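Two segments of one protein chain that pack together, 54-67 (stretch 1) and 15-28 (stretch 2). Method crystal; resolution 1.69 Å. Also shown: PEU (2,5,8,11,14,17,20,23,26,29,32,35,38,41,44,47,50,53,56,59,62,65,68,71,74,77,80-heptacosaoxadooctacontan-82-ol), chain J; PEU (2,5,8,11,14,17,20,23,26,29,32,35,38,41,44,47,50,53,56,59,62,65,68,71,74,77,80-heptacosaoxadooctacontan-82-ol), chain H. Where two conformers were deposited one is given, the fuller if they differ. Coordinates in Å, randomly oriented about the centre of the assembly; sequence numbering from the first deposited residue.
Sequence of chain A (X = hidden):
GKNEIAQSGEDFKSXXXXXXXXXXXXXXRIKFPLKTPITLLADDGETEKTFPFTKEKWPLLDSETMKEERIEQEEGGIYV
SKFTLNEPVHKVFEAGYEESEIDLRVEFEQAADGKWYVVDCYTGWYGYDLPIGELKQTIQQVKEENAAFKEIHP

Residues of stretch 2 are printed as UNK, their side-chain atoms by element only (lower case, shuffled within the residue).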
ATOM      1  N   THR A  54      -2.046  -3.991 -10.873  1.00 22.66           N
ATOM      2  CA  THR A  54      -1.875  -5.427 -10.926  1.00 23.35           C
ATOM      3  C   THR A  54      -0.612  -5.864 -10.173  1.00 23.44           C
ATOM      4  O   THR A  54       0.147  -5.036  -9.655  1.00 23.59           O
ATOM      5  CB  THR A  54      -1.763  -5.881 -12.392  1.00 29.66           C
ATOM      6  OG1 THR A  54      -0.770  -5.089 -13.040  1.00 32.63           O
ATOM      7  CG2 THR A  54      -3.080  -5.703 -13.110  1.00 31.93           C
ATOM      8  N   LYS A  55      -0.428  -7.179 -10.082  1.00 22.78           N
ATOM      9  CA  LYS A  55       0.622  -7.761  -9.238  1.00 25.59           C
ATOM     10  C   LYS A  55       2.004  -7.254  -9.585  1.00 23.35           C
ATOM     11  O   LYS A  55       2.816  -6.992  -8.694  1.00 23.41           O
ATOM     12  CB  LYS A  55       0.597  -9.284  -9.329  1.00 28.12           C
ATOM     13  CG  LYS A  55       1.611  -9.968  -8.432  1.00 35.63           C
ATOM     14  CD  LYS A  55       1.703 -11.464  -8.692  1.00 50.58           C
ATOM     15  CE  LYS A  55       2.950 -12.037  -8.023  1.00 63.61           C
ATOM     16  NZ  LYS A  55       3.225 -13.454  -8.386  1.00 64.13           N
ATOM     17  N   GLU A  56       2.282  -7.101 -10.867  1.00 22.32           N
ATOM     18  CA  GLU A  56       3.622  -6.676 -11.271  1.00 24.22           C
ATOM     19  C   GLU A  56       3.945  -5.240 -10.796  1.00 24.33           C
ATOM     20  O   GLU A  56       5.100  -4.867 -10.731  1.00 23.69           O
ATOM     21  CB  GLU A  56       3.852  -6.868 -12.783  1.00 28.08           C
ATOM     22  CG  GLU A  56       3.517  -5.671 -13.643  1.00 34.04           C
ATOM     23  CD  GLU A  56       2.030  -5.487 -13.860  1.00 33.61           C
ATOM     24  OE1 GLU A  56       1.234  -6.203 -13.217  1.00 33.21           O
ATOM     25  OE2 GLU A  56       1.660  -4.606 -14.677  1.00 35.41           O
ATOM     26  N   LYS A  57       2.933  -4.435 -10.500  1.00 23.00           N
ATOM     27  CA  LYS A  57       3.124  -3.064 -10.034  1.00 21.54           C
ATOM     28  C   LYS A  57       3.205  -2.920  -8.518  1.00 20.52           C
ATOM     29  O   LYS A  57       3.559  -1.863  -8.020  1.00 18.91           O
ATOM     30  CB  LYS A  57       1.988  -2.176 -10.562  1.00 21.74           C
ATOM     31  CG  LYS A  57       1.938  -2.100 -12.087  1.00 24.90           C
ATOM     32  CD  LYS A  57       0.918  -1.082 -12.570  1.00 25.55           C
ATOM     33  CE  LYS A  57       0.783  -1.095 -14.084  1.00 25.77           C
ATOM     34  NZ  LYS A  57       0.012  -2.273 -14.573  1.00 30.49           N
ATOM     35  N   TRP A  58       2.862  -3.975  -7.785  1.00 21.06           N
ATOM     36  CA  TRP A  58       2.764  -3.904  -6.327  1.00 18.81           C
ATOM     37  C   TRP A  58       4.096  -3.686  -5.606  1.00 18.35           C
ATOM     38  O   TRP A  58       4.987  -4.505  -5.727  1.00 18.82           O
ATOM     39  CB  TRP A  58       2.141  -5.194  -5.774  1.00 19.60           C
ATOM     40  CG  TRP A  58       2.022  -5.205  -4.285  1.00 16.68           C
ATOM     41  CD1 TRP A  58       2.777  -5.931  -3.396  1.00 17.01           C
ATOM     42  CD2 TRP A  58       1.108  -4.424  -3.507  1.00 16.68           C
ATOM     43  NE1 TRP A  58       2.386  -5.643  -2.102  1.00 18.09           N
ATOM     44  CE2 TRP A  58       1.368  -4.717  -2.142  1.00 16.73           C
ATOM     45  CE3 TRP A  58       0.119  -3.484  -3.831  1.00 17.99           C
ATOM     46  CZ2 TRP A  58       0.656  -4.123  -1.112  1.00 17.61           C
ATOM     47  CZ3 TRP A  58      -0.592  -2.905  -2.800  1.00 20.81           C
ATOM     48  CH2 TRP A  58      -0.321  -3.229  -1.462  1.00 20.73           C
ATOM     49  N   PRO A  59       4.213  -2.590  -4.832  1.00 16.11           N
ATOM     50  CA  PRO A  59       5.361  -2.459  -3.923  1.00 18.51           C
ATOM     51  C   PRO A  59       5.134  -3.214  -2.618  1.00 19.94           C
ATOM     52  O   PRO A  59       4.208  -2.887  -1.877  1.00 19.62           O
ATOM     53  CB  PRO A  59       5.435  -0.940  -3.645  1.00 17.70           C
ATOM     54  CG  PRO A  59       4.410  -0.312  -4.559  1.00 21.58           C
ATOM     55  CD  PRO A  59       3.398  -1.376  -4.814  1.00 18.24           C
ATOM     56  N   LEU A  60       6.023  -4.150  -2.305  1.00 18.20           N
ATOM     57  CA  LEU A  60       5.926  -4.908  -1.082  1.00 17.52           C
ATOM     58  C   LEU A  60       6.066  -4.010   0.147  1.00 16.75           C
ATOM     59  O   LEU A  60       6.969  -3.168   0.205  1.00 18.85           O
ATOM     60  CB  LEU A  60       6.962  -6.036  -1.087  1.00 17.12           C
ATOM     61  CG  LEU A  60       6.711  -7.141  -2.130  1.00 17.43           C
ATOM     62  CD1 LEU A  60       7.975  -7.943  -2.386  1.00 16.34           C
ATOM     63  CD2 LEU A  60       5.590  -8.075  -1.706  1.00 19.21           C
ATOM     64  N   LEU A  61       5.171  -4.233   1.109  1.00 17.40           N
ATOM     65  CA  LEU A  61       5.077  -3.439   2.339  1.00 17.68           C
ATOM     66  C   LEU A  61       5.726  -4.159   3.513  1.00 17.41           C
ATOM     67  O   LEU A  61       5.455  -5.331   3.750  1.00 16.54           O
ATOM     68  CB  LEU A  61       3.620  -3.190   2.680  1.00 18.00           C
ATOM     69  CG  LEU A  61       2.904  -2.326   1.651  1.00 19.39           C
ATOM     70  CD1 LEU A  61       1.432  -2.279   1.990  1.00 22.99           C
ATOM     71  CD2 LEU A  61       3.498  -0.925   1.554  1.00 26.92           C
ATOM     72  N   ASP A  62       6.625  -3.466   4.211  1.00 16.49           N
ATOM     73  CA  ASP A  62       7.323  -4.062   5.341  1.00 16.54           C
ATOM     74  C   ASP A  62       6.761  -3.636   6.681  1.00 20.50           C
ATOM     75  O   ASP A  62       5.872  -2.793   6.740  1.00 18.92           O
ATOM     76  CB  ASP A  62       8.834  -3.827   5.227  1.00 21.36           C
ATOM     77  CG  ASP A  62       9.257  -2.391   5.440  1.00 29.34           C
ATOM     78  OD1 ASP A  62       8.483  -1.559   5.965  1.00 24.74           O
ATOM     79  OD2 ASP A  62      10.425  -2.089   5.100  1.00 34.01           O
ATOM     80  N   SER A  63       7.271  -4.234   7.751  1.00 18.66           N
ATOM     81  CA  SER A  63       6.700  -4.015   9.092  1.00 21.42           C
ATOM     82  C   SER A  63       6.888  -2.581   9.558  1.00 20.77           C
ATOM     83  O   SER A  63       6.021  -2.031  10.222  1.00 23.45           O
ATOM     84  CB  SER A  63       7.298  -4.974  10.113  1.00 22.61           C
ATOM     85  OG  SER A  63       8.685  -4.808  10.206  1.00 26.63           O
ATOM     86  N   GLU A  64       8.022  -1.977   9.218  1.00 21.95           N
ATOM     87  CA  GLU A  64       8.295  -0.609   9.611  1.00 25.20           C
ATOM     88  C   GLU A  64       7.283   0.356   8.984  1.00 22.46           C
ATOM     89  O   GLU A  64       6.805   1.286   9.639  1.00 25.96           O
ATOM     90  CB  GLU A  64       9.731  -0.229   9.208  1.00 28.86           C
ATOM     91  CG  GLU A  64      10.805  -1.008   9.958  1.00 37.36           C
ATOM     92  CD  GLU A  64      11.085  -2.438   9.452  1.00 57.81           C
ATOM     93  OE1 GLU A  64      10.541  -2.881   8.405  1.00 38.39           O
ATOM     94  OE2 GLU A  64      11.874  -3.143  10.129  1.00 57.20           O
ATOM     95  N   THR A  65       6.944   0.124   7.725  1.00 19.98           N
ATOM     96  CA  THR A  65       5.999   0.962   7.024  1.00 20.52           C
ATOM     97  C   THR A  65       4.606   0.874   7.642  1.00 19.93           C
ATOM     98  O   THR A  65       3.888   1.876   7.697  1.00 20.24           O
ATOM     99  CB  THR A  65       5.974   0.628   5.525  1.00 23.37           C
ATOM    100  OG1 THR A  65       7.249   0.949   4.970  1.00 23.83           O
ATOM    101  CG2 THR A  65       4.914   1.437   4.765  1.00 23.54           C
HETATM  102  N   MSE A  66       4.238  -0.305   8.125  1.00 20.40           N
HETATM  103  CA  MSE A  66       2.889  -0.530   8.620  1.00 21.33           C
HETATM  104  C   MSE A  66       2.704  -0.138  10.084  1.00 23.13           C
HETATM  105  O   MSE A  66       1.647  -0.367  10.648  1.00 25.10           O
HETATM  106  CB  MSE A  66       2.500  -1.977   8.371  1.00 21.35           C
HETATM  107  CG  MSE A  66       2.436  -2.329   6.891  1.00 20.44           C
HETATM  108 SE   MSE A  66       1.106  -1.218   5.958  0.75 27.17          SE
HETATM  109  CE  MSE A  66      -0.367  -1.250   7.220  1.00 23.76           C
ATOM    110  N   LYS A  67       3.725   0.433  10.719  1.00 23.59           N
ATOM    111  CA  LYS A  67       3.643   0.838  12.130  1.00 21.50           C
ATOM    112  C   LYS A  67       2.882   2.152  12.241  1.00 21.42           C
ATOM    113  O   LYS A  67       3.069   3.030  11.412  1.00 21.58           O
ATOM    114  CB  LYS A  67       5.042   1.097  12.692  1.00 25.85           C
ATOM    115  CG  LYS A  67       5.812  -0.086  13.230  1.00 39.18           C
ATOM    116  CD  LYS A  67       6.662   0.349  14.418  1.00 45.91           C
ATOM    117  CE  LYS A  67       7.775  -0.614  14.716  1.00 52.11           C
ATOM    118  NZ  LYS A  67       7.428  -2.004  14.349  1.00 53.44           N
ATOM    119  N   UNK A  15      -2.114 -11.558  11.383  1.00 18.36           N
ATOM    120  CA  UNK A  15      -2.060 -11.493   9.922  1.00 19.38           C
ATOM    121  C   UNK A  15      -1.031 -10.473   9.411  1.00 18.03           C
ATOM    122  O   UNK A  15      -0.254 -10.759   8.496  1.00 19.59           O
ATOM    123  c   UNK A  15      -3.443 -11.157   9.344  1.00 19.25           C
ATOM    124  c   UNK A  15      -3.178 -11.190   6.828  1.00 16.74           C
ATOM    125  c   UNK A  15      -3.265  -9.162   5.532  1.00 16.73           C
ATOM    126  c   UNK A  15      -3.151 -10.538   5.591  1.00 17.70           C
ATOM    127  c   UNK A  15      -3.433  -8.430   6.698  1.00 16.71           C
ATOM    128  c   UNK A  15      -3.518  -9.084   7.923  1.00 16.65           C
ATOM    129  c   UNK A  15      -3.384 -10.468   8.005  1.00 18.28           C
ATOM    130  N   UNK A  16      -1.079  -9.263   9.960  1.00 16.89           N
ATOM    131  CA  UNK A  16      -0.237  -8.191   9.438  1.00 15.75           C
ATOM    132  C   UNK A  16       1.234  -8.507   9.644  1.00 18.38           C
ATOM    133  O   UNK A  16       2.061  -8.256   8.756  1.00 19.17           O
ATOM    134  c   UNK A  16      -0.334  -4.434  10.305  1.00 23.56           C
ATOM    135  c   UNK A  16      -0.351  -5.479   8.019  1.00 20.36           C
ATOM    136  c   UNK A  16       0.036  -5.654   9.477  1.00 19.26           C
ATOM    137  c   UNK A  16      -0.624  -6.880  10.083  1.00 17.81           C
ATOM    138  N   UNK A  17       1.552  -9.122  10.774  1.00 22.18           N
ATOM    139  CA  UNK A  17       2.920  -9.575  11.026  0.70 24.20           C
ATOM    140  C   UNK A  17       3.376 -10.619   9.998  1.00 21.75           C
ATOM    141  O   UNK A  17       4.499 -10.557   9.499  1.00 21.75           O
ATOM    142  o   UNK A  17       2.989  -9.206  14.693  0.70 35.35           O
ATOM    143  c   UNK A  17       3.068 -10.081  12.464  0.70 25.41           C
ATOM    144  c   UNK A  17       3.117  -8.938  13.479  0.70 36.18           C
ATOM    145  o   UNK A  17       3.299  -7.771  13.067  0.70 38.90           O
ATOM    146  N   UNK A  18       2.515 -11.567   9.658  1.00 22.04           N
ATOM    147  CA  UNK A  18       2.885 -12.513   8.623  1.00 23.91           C
ATOM    148  C   UNK A  18       2.998 -11.859   7.230  1.00 18.98           C
ATOM    149  O   UNK A  18       3.898 -12.161   6.447  1.00 21.42           O
ATOM    150  c   UNK A  18       1.941 -13.712   8.620  1.00 24.04           C
ATOM    151  c   UNK A  18       2.531 -14.864   7.818  1.00 28.26           C
ATOM    152  c   UNK A  18       2.290 -17.224   7.091  1.00 41.40           C
ATOM    153  n   UNK A  18       1.413 -18.418   6.995  1.00 44.09           N
ATOM    154  c   UNK A  18       1.616 -16.068   7.798  1.00 35.70           C
ATOM    155  N   UNK A  19       2.049 -10.984   6.924  1.00 18.02           N
ATOM    156  CA  UNK A  19       1.985 -10.262   5.650  1.00 17.95           C
ATOM    157  C   UNK A  19       3.286  -9.506   5.401  1.00 17.96           C
ATOM    158  O   UNK A  19       3.847  -9.558   4.289  1.00 19.26           O
ATOM    159  c   UNK A  19      -0.687  -8.283   2.365  1.00 20.16           C
ATOM    160  c   UNK A  19       0.799  -9.304   5.741  1.00 17.10           C
ATOM    161  c   UNK A  19      -0.378  -9.025   3.508  1.00 16.56           C
ATOM    162  c   UNK A  19       1.001  -7.235   4.303  1.00 20.44           C
ATOM    163  c   UNK A  19      -0.167  -7.019   2.214  1.00 18.15           C
ATOM    164  c   UNK A  19       0.665  -6.491   3.186  1.00 17.67           C
ATOM    165  c   UNK A  19       0.491  -8.522   4.486  1.00 17.42           C
ATOM    166  N   UNK A  20       3.776  -8.823   6.429  1.00 17.05           N
ATOM    167  CA  UNK A  20       4.954  -7.959   6.252  1.00 18.87           C
ATOM    168  C   UNK A  20       6.261  -8.754   6.357  1.00 22.07           C
ATOM    169  O   UNK A  20       7.314  -8.223   6.041  1.00 22.36           O
ATOM    170  o   UNK A  20       4.904  -7.313   8.605  1.00 21.30           O
ATOM    171  c   UNK A  20       4.995  -6.800   7.272  1.00 19.21           C
ATOM    172  c   UNK A  20       3.866  -5.854   7.009  1.00 21.27           C
ATOM    173  N   UNK A  21       6.188 -10.005   6.797  1.00 22.26           N
ATOM    174  CA  UNK A  21       7.402 -10.808   7.029  1.00 21.95           C
ATOM    175  C   UNK A  21       7.768 -11.739   5.865  1.00 22.53           C
ATOM    176  O   UNK A  21       8.857 -12.304   5.861  1.00 23.07           O
ATOM    177  c   UNK A  21       7.251 -11.612   8.324  1.00 26.77           C
ATOM    178  o   UNK A  21       6.425 -12.739   8.084  1.00 30.34           O
ATOM    179  N   UNK A  22       6.880 -11.903   4.887  1.00 23.71           N
ATOM    180  CA  UNK A  22       7.115 -12.843   3.781  1.00 22.48           C
ATOM    181  C   UNK A  22       6.508 -12.340   2.481  1.00 20.18           C
ATOM    182  O   UNK A  22       5.287 -12.178   2.384  1.00 20.61           O
ATOM    183  c   UNK A  22       6.496 -14.213   4.085  1.00 24.19           C
ATOM    184  o   UNK A  22       6.528 -15.067   2.944  1.00 25.01           O
ATOM    185  N   UNK A  23       7.354 -12.113   1.482  1.00 22.06           N
ATOM    186  CA  UNK A  23       6.883 -11.648   0.168  1.00 19.12           C
ATOM    187  C   UNK A  23       5.918 -12.630  -0.482  1.00 20.22           C
ATOM    188  O   UNK A  23       4.870 -12.228  -1.005  1.00 19.62           O
ATOM    189  c   UNK A  23       8.059 -11.412  -0.753  1.00 18.64           C
ATOM    190  N   UNK A  24       6.264 -13.921  -0.439  1.00 20.60           N
ATOM    191  CA  UNK A  24       5.390 -14.935  -1.054  1.00 21.89           C
ATOM    192  C   UNK A  24       4.007 -14.923  -0.411  1.00 21.29           C
ATOM    193  O   UNK A  24       2.995 -14.904  -1.114  1.00 23.64           O
ATOM    194  c   UNK A  24       5.999 -16.318  -0.929  1.00 24.57           C
ATOM    195  N   UNK A  25       3.951 -14.860   0.915  1.00 21.16           N
ATOM    196  CA  UNK A  25       2.654 -14.793   1.592  1.00 22.86           C
ATOM    197  C   UNK A  25       1.917 -13.499   1.248  1.00 25.05           C
ATOM    198  O   UNK A  25       0.704 -13.498   0.974  1.00 21.32           O
ATOM    199  c   UNK A  25      -0.505 -15.838   4.617  1.00 25.11           C
ATOM    200  c   UNK A  25       1.534 -14.839   3.864  1.00 23.66           C
ATOM    201  c   UNK A  25       1.158 -13.664   4.530  1.00 22.03           C
ATOM    202  c   UNK A  25      -0.031 -13.579   5.242  1.00 22.82           C
ATOM    203  c   UNK A  25       2.821 -14.913   3.104  1.00 23.21           C
ATOM    204  c   UNK A  25       0.676 -15.913   3.902  1.00 26.74           C
ATOM    205  c   UNK A  25      -0.864 -14.674   5.278  1.00 23.71           C
ATOM    206  N   UNK A  26       2.642 -12.380   1.295  1.00 22.06           N
ATOM    207  CA  UNK A  26       2.042 -11.087   0.986  1.00 19.51           C
ATOM    208  C   UNK A  26       1.293 -11.089  -0.358  1.00 16.59           C
ATOM    209  O   UNK A  26       0.139 -10.647  -0.450  1.00 19.00           O
ATOM    210  c   UNK A  26       3.369  -7.399   1.181  1.00 18.43           C
ATOM    211  o   UNK A  26       3.319  -6.369   0.519  1.00 16.01           O
ATOM    212  c   UNK A  26       3.106  -9.972   1.031  1.00 18.75           C
ATOM    213  c   UNK A  26       2.519  -8.604   0.759  1.00 18.78           C
ATOM    214  n   UNK A  26       4.146  -7.524   2.266  1.00 17.23           N
ATOM    215  N   UNK A  27       1.955 -11.595  -1.402  1.00 17.99           N
ATOM    216  CA  UNK A  27       1.321 -11.642  -2.711  1.00 20.39           C
ATOM    217  C   UNK A  27       0.026 -12.467  -2.724  1.00 21.97           C
ATOM    218  O   UNK A  27      -0.948 -12.118  -3.415  1.00 20.43           O
ATOM    219  c   UNK A  27       5.192  -9.497  -5.257  1.00 22.23           C
ATOM    220  c   UNK A  27       2.261 -12.200  -3.769  1.00 20.38           C
ATOM    221  c   UNK A  27       2.905 -10.047  -4.888  1.00 20.46           C
ATOM    222  c   UNK A  27       4.635 -11.524  -4.164  1.00 22.54           C
ATOM    223  c   UNK A  27       5.592 -10.666  -4.640  1.00 24.06           C
ATOM    224  o   UNK A  27       6.141  -8.653  -5.702  1.00 23.58           O
ATOM    225  c   UNK A  27       3.864  -9.172  -5.390  1.00 22.36           C
ATOM    226  c   UNK A  27       3.287 -11.235  -4.277  1.00 23.19           C
ATOM    227  N   UNK A  28      -0.033 -13.505  -1.915  1.00 18.34           N
ATOM    228  CA  UNK A  28      -1.259 -14.343  -1.849  1.00 20.28           C
ATOM    229  C   UNK A  28      -2.427 -13.636  -1.183  1.00 20.74           C
ATOM    230  O   UNK A  28      -3.575 -14.073  -1.329  1.00 20.51           O
ATOM    231  c   UNK A  28      -1.051 -15.702  -1.108  1.00 22.14           C
ATOM    232  o   UNK A  28      -0.896 -15.537   0.308  1.00 20.84           O
ATOM    233  c   UNK A  28       0.105 -16.509  -1.698  1.00 24.84           C
TER
HETATM  234  OCV PEU J 206      18.565  -1.545   2.647  1.00 59.91           O
HETATM  235  CCW PEU J 206      17.357  -1.814   1.955  1.00 59.16           C
HETATM  236  CCX PEU J 206      16.408  -2.620   2.821  1.00 64.56           C
HETATM  237  OCY PEU J 206      15.094  -2.409   2.302  1.00 70.44           O
HETATM  238  CCZ PEU J 206      14.521  -3.511   1.594  1.00 58.71           C
HETATM  239  CDA PEU J 206      13.130  -3.717   2.167  1.00 57.20           C
HETATM  240  ODB PEU J 206      13.253  -4.351   3.433  1.00 64.55           O
HETATM  241  CDC PEU J 206      12.182  -4.114   4.354  1.00 48.08           C
HETATM  242  CDD PEU J 206      12.704  -3.979   5.788  1.00 52.31           C
HETATM  243  ODE PEU J 206      12.082  -4.945   6.652  1.00 48.22           O
HETATM  244  OCP PEU H 204       9.655   8.109  -4.058  1.00 69.77           O
HETATM  245  CCQ PEU H 204       9.129   6.822  -4.374  1.00 63.97           C
HETATM  246  CCR PEU H 204       7.823   6.600  -3.619  1.00 64.08           C
HETATM  247  OCS PEU H 204       8.040   6.738  -2.213  1.00 65.03           O
HETATM  248  CCT PEU H 204       7.172   7.697  -1.584  1.00 59.68           C
HETATM  249  CCU PEU H 204       5.757   7.144  -1.437  1.00 48.08           C
HETATM  250  OCV PEU H 204       5.833   5.887  -0.769  1.00 52.21           O
HETATM  251  CCW PEU H 204       4.584   5.409  -0.284  1.00 52.26           C
HETATM  252  CCX PEU H 204       4.681   3.901  -0.123  1.00 53.99           C
HETATM  253  OCY PEU H 204       5.758   3.526   0.745  1.00 56.25           O
HETATM  254  CCZ PEU H 204       5.864   2.111   0.987  1.00 59.33           C
HETATM  255  CDA PEU H 204       6.373   1.334  -0.231  1.00 53.89           C
HETATM  256  ODB PEU H 204       7.456   0.469   0.114  1.00 65.31           O
HETATM  257  CDC PEU H 204       8.597   0.565  -0.746  1.00 61.82           C
HETATM  258  CDD PEU H 204       9.346   1.864  -0.437  1.00 66.55           C
HETATM  259  ODE PEU H 204      10.697   1.798  -0.903  1.00 64.90           O
HETATM  260  O   HOH W   1       8.955  -6.537   7.317  1.00 24.38           O
HETATM  261  O   HOH W   2       5.137  -6.718  -7.389  1.00 19.35           O

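Position 15 has one carbon leading to a six-carbon ring, with no oxygen. It is out of reach of stretch 1. It is Phe15.

Position 16 carries four carbons, forked at the second. One fork tip packs on the CB of selenomethionine Met66. The fork at the second carbon makes it Leu16, with CD2 4.2 Å from Met66 CB.

Position 17 has two carbons, the second bearing two oxygens. This is a carboxylate, and its CB points away from stretch 1. It is Asp17.

Position 18 has four carbons in a row ending in nitrogen. It is out of reach of stretch 1. It is Lys18.

Position 19 is again one carbon and a six-carbon ring. The ring edge meets Trp58 and Leu61. It is Phe19, with CZ 4.5 Å from Trp58 CZ2 and CE2 4.4 Å from Leu61 CD1.

Position 20 has one carbon bearing an oxygen and a carbon. Its CB lies 3.5 Å from Ser63 N. It is Thr20, whose CG2 is 3.8 Å from Met66 CG.

Positions 21 and 22 each have one carbon and one oxygen, and both point away. They are Ser21 and Ser22. Ser22 OG caps the next helix, accepting from the backbone N of position 25 at 3.3 Å.

Positions 23 and 24 each have a single carbon, so they are Ala23 and Ala24. Ala23 CB packs 3.8 Å from Leu60 CD1; Ala24 points away.

Position 25 is one carbon and a six-carbon ring, out of reach of stretch 1. It is Phe25.

Position 26 has three carbons, the third bearing oxygen and nitrogen. This amide reaches Trp58 and the Leu61 backbone. It is Gln26.

Position 27 is one carbon and a six-carbon ring bearing oxygen. Lys55 and Leu60 cover opposite faces. It is Tyr27.

Position 28 has one carbon bearing an oxygen and a carbon, out of reach of stretch 1. It is Thr28.

The contact centres on Gln26. Its OE1 accepts from Trp58 NE1 and Leu61 N, both at 2.9 Å. Its NE2 donates to Leu61 O at 3.0 Å and to Phe19 O at 2.9 Å. Tyr27 is clasped between Lys55 CE and Leu60 CD2, 3.9 and 4.0 Å from its ring centroid. Lys55 NZ adds a cation-pi contact. Two waters complete the join: water 1 bridges Thr20 O and Ser63 N, and water 2 links Tyr27 OH to Lys55 O and Trp58 O.

Stretch 2 15-28: FLDKFTSSAAFQYT
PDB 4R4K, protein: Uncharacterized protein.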